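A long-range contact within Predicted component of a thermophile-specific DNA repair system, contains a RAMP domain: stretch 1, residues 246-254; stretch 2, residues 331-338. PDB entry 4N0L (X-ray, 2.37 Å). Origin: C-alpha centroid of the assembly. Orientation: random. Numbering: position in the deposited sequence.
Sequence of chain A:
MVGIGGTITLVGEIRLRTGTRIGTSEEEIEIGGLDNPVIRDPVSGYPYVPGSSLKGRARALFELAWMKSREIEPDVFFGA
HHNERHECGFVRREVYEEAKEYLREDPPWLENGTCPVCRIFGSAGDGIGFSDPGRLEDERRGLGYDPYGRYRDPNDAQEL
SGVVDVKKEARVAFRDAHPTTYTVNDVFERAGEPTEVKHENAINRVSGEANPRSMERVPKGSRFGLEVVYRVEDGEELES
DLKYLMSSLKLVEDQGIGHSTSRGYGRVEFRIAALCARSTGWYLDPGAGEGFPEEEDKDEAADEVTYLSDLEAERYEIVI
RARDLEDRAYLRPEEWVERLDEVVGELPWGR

Stretch 1, residues 246-254: MSSLKLVED
Stretch 2 (331-338) LRPEEWVE

Residues 246-254 lie within a longer helix, against which 331-338 places an extended approach (L331, phi/psi -120/145; R332, -78/159) and then a helix beginning at P333. The two helices run nearly antiparallel, at 152° between their N-to-C directions, and their axes approach to 8.4 Å. Backbones come nearest at M246 and P333, whose CA atoms are 4.9 Å apart, and 449 Å² is buried in all.

The principal bump is P333. Its compact ring, puckered C-gamma exo, enters the hollow formed by M246, L249 (m, t), K250 and E253, one face of the first helix. P333 CB rests 3.3 Å from M246 O, which still accepts the helical bond from K250 N (2.9 Å), while P333 CG lies 3.8 Å from L249 CB and P333 CD 3.2 Å from E253 OE2. A short, rigid ring suits so close an approach, and the first turn of a helix requires no backbone donor from proline.

One turn beyond P333, W336 (chi1 m, chi2 104°) and V337 (chi1 t) meet M246 (m, m, t). M246 CE reaches W336 CB at 3.7 Å, and M246 SD lies 5.0 Å from the centroid of the five-membered ring, obliquely; V337 CG2 is 3.5 Å from M246 CB. M246, L249, P333 and W336 are buried, and with V337 their apolar side chains suit this packing.

Charge closes the other end of the groove. The CA-to-CB bond of E253 (m, t, chi3 -24°) points toward the second stretch, and its buried carboxylate is compensated by R332, the N-cap residue (m, m, m, chi4 -90°), in a two-pronged salt bridge: R332 NE to E253 OE2, 2.9 Å, and R332 NH1 to E253 OE1, 3.2 Å. A water links E253 OE1 (2.8 Å) to E334 N (2.9 Å), serving a free amide of the first turn. At the margin, K250, bent at chi2 (t, p, t, t), makes salt bridges whose hydrogen bonds are weak, from NZ to OE1 of E334 (t, t; 3.4 Å) and D254 OD2 (3.3 Å).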

# COMPACT_ATOMS: atom_id res chain seq x y z
N MET A 246 -4.88 1.21 -5.10
CA MET A 246 -5.38 0.05 -5.82
C MET A 246 -4.35 -0.46 -6.82
O MET A 246 -4.13 -1.66 -6.94
CB MET A 246 -6.69 0.38 -6.54
CG MET A 246 -7.90 0.57 -5.65
SD MET A 246 -8.28 -0.88 -4.65
CE MET A 246 -9.75 -0.31 -3.78
N SER A 247 -3.74 0.48 -7.55
CA SER A 247 -2.73 0.14 -8.54
C SER A 247 -1.56 -0.62 -7.92
O SER A 247 -1.03 -1.55 -8.52
CB SER A 247 -2.21 1.40 -9.24
OG SER A 247 -3.27 2.10 -9.87
N SER A 248 -1.17 -0.21 -6.71
CA SER A 248 -0.05 -0.85 -6.04
C SER A 248 -0.43 -2.29 -5.68
O SER A 248 0.41 -3.19 -5.76
CB SER A 248 0.36 -0.06 -4.79
OG SER A 248 -0.59 -0.19 -3.75
N LEU A 249 -1.69 -2.50 -5.32
CA LEU A 249 -2.18 -3.84 -5.01
C LEU A 249 -2.23 -4.71 -6.28
O LEU A 249 -1.94 -5.90 -6.23
CB LEU A 249 -3.56 -3.78 -4.36
CG LEU A 249 -3.63 -3.02 -3.03
CD1 LEU A 249 -5.05 -2.99 -2.49
CD2 LEU A 249 -2.68 -3.63 -2.02
N LYS A 250 -2.61 -4.09 -7.39
CA LYS A 250 -2.59 -4.75 -8.69
C LYS A 250 -1.17 -5.21 -9.04
O LYS A 250 -0.97 -6.30 -9.58
CB LYS A 250 -3.14 -3.81 -9.77
CG LYS A 250 -2.76 -4.16 -11.20
CD LYS A 250 -3.40 -5.45 -11.66
CE LYS A 250 -3.17 -5.66 -13.15
NZ LYS A 250 -3.66 -6.99 -13.60
N LEU A 251 -0.19 -4.36 -8.73
CA LEU A 251 1.21 -4.68 -8.97
C LEU A 251 1.67 -5.85 -8.11
O LEU A 251 2.44 -6.70 -8.57
CB LEU A 251 2.09 -3.46 -8.70
CG LEU A 251 1.93 -2.30 -9.68
CD1 LEU A 251 2.62 -1.06 -9.14
CD2 LEU A 251 2.48 -2.68 -11.05
N VAL A 252 1.21 -5.89 -6.87
CA VAL A 252 1.53 -6.99 -5.96
C VAL A 252 0.92 -8.29 -6.50
O VAL A 252 1.54 -9.36 -6.40
CB VAL A 252 1.02 -6.70 -4.53
CG1 VAL A 252 1.25 -7.91 -3.64
CG2 VAL A 252 1.73 -5.49 -3.96
N GLU A 253 -0.28 -8.21 -7.06
CA GLU A 253 -0.90 -9.36 -7.71
C GLU A 253 -0.05 -9.87 -8.87
O GLU A 253 0.20 -11.07 -8.99
CB GLU A 253 -2.31 -9.01 -8.21
CG GLU A 253 -3.32 -8.72 -7.10
CD GLU A 253 -4.72 -8.44 -7.61
OE1 GLU A 253 -4.86 -8.02 -8.77
OE2 GLU A 253 -5.69 -8.64 -6.84
N ASP A 254 0.41 -8.95 -9.71
CA ASP A 254 1.18 -9.32 -10.91
C ASP A 254 2.59 -9.81 -10.61
O ASP A 254 3.15 -10.60 -11.37
CB ASP A 254 1.27 -8.12 -11.87
CG ASP A 254 -0.06 -7.79 -12.52
OD1 ASP A 254 -0.18 -6.68 -13.07
OD2 ASP A 254 -0.99 -8.62 -12.46
N LEU A 331 -14.62 -6.96 -5.80
CA LEU A 331 -13.94 -6.49 -7.00
C LEU A 331 -12.43 -6.54 -6.78
O LEU A 331 -11.95 -6.33 -5.66
CB LEU A 331 -14.37 -5.07 -7.37
CG LEU A 331 -15.84 -4.86 -7.75
CD1 LEU A 331 -16.13 -3.40 -8.07
CD2 LEU A 331 -16.22 -5.76 -8.92
N ARG A 332 -11.70 -6.85 -7.84
CA ARG A 332 -10.24 -6.86 -7.78
C ARG A 332 -9.75 -5.41 -7.85
O ARG A 332 -10.50 -4.54 -8.30
CB ARG A 332 -9.67 -7.71 -8.91
CG ARG A 332 -10.02 -9.19 -8.79
CD ARG A 332 -9.04 -9.93 -7.89
NE ARG A 332 -7.69 -9.95 -8.43
CZ ARG A 332 -7.22 -10.90 -9.23
NH1 ARG A 332 -5.97 -10.84 -9.68
NH2 ARG A 332 -7.99 -11.92 -9.59
N PRO A 333 -8.51 -5.14 -7.39
CA PRO A 333 -7.96 -3.78 -7.37
C PRO A 333 -8.16 -3.01 -8.68
O PRO A 333 -8.61 -1.86 -8.65
CB PRO A 333 -6.47 -4.02 -7.12
CG PRO A 333 -6.45 -5.25 -6.29
CD PRO A 333 -7.58 -6.11 -6.80
N GLU A 334 -7.85 -3.64 -9.80
CA GLU A 334 -7.96 -3.00 -11.11
C GLU A 334 -9.41 -2.69 -11.46
O GLU A 334 -9.70 -1.73 -12.18
CB GLU A 334 -7.32 -3.88 -12.18
CG GLU A 334 -7.33 -3.30 -13.58
CD GLU A 334 -6.86 -4.29 -14.62
OE1 GLU A 334 -6.62 -5.46 -14.26
OE2 GLU A 334 -6.72 -3.90 -15.80
N GLU A 335 -10.33 -3.49 -10.94
CA GLU A 335 -11.75 -3.27 -11.18
C GLU A 335 -12.28 -2.08 -10.38
O GLU A 335 -13.12 -1.33 -10.85
CB GLU A 335 -12.55 -4.53 -10.86
CG GLU A 335 -12.17 -5.73 -11.72
CD GLU A 335 -13.02 -6.95 -11.43
OE1 GLU A 335 -12.97 -7.46 -10.29
OE2 GLU A 335 -13.74 -7.40 -12.35
N TRP A 336 -11.77 -1.92 -9.16
CA TRP A 336 -12.11 -0.76 -8.35
C TRP A 336 -11.63 0.53 -9.00
O TRP A 336 -12.32 1.55 -8.94
CB TRP A 336 -11.51 -0.88 -6.94
CG TRP A 336 -12.31 -1.76 -6.03
CD1 TRP A 336 -12.02 -3.04 -5.66
CD2 TRP A 336 -13.55 -1.43 -5.40
NE1 TRP A 336 -12.99 -3.52 -4.82
CE2 TRP A 336 -13.95 -2.55 -4.64
CE3 TRP A 336 -14.36 -0.29 -5.38
CZ2 TRP A 336 -15.12 -2.57 -3.89
CZ3 TRP A 336 -15.53 -0.31 -4.63
CH2 TRP A 336 -15.89 -1.44 -3.89
N VAL A 337 -10.46 0.48 -9.62
CA VAL A 337 -9.90 1.64 -10.32
C VAL A 337 -10.85 2.12 -11.41
O VAL A 337 -11.19 3.31 -11.47
CB VAL A 337 -8.54 1.32 -10.96
CG1 VAL A 337 -8.10 2.45 -11.88
CG2 VAL A 337 -7.49 1.09 -9.89
N GLU A 338 -11.29 1.19 -12.25
CA GLU A 338 -12.15 1.50 -13.39
C GLU A 338 -13.46 2.15 -12.98
O GLU A 338 -14.11 2.82 -13.79
CB GLU A 338 -12.43 0.22 -14.18
CG GLU A 338 -11.27 -0.21 -15.08
CD GLU A 338 -11.33 -1.68 -15.44
OE1 GLU A 338 -12.36 -2.33 -15.17
OE2 GLU A 338 -10.33 -2.19 -16.00
O HOH W 1 -6.71 -6.25 -10.02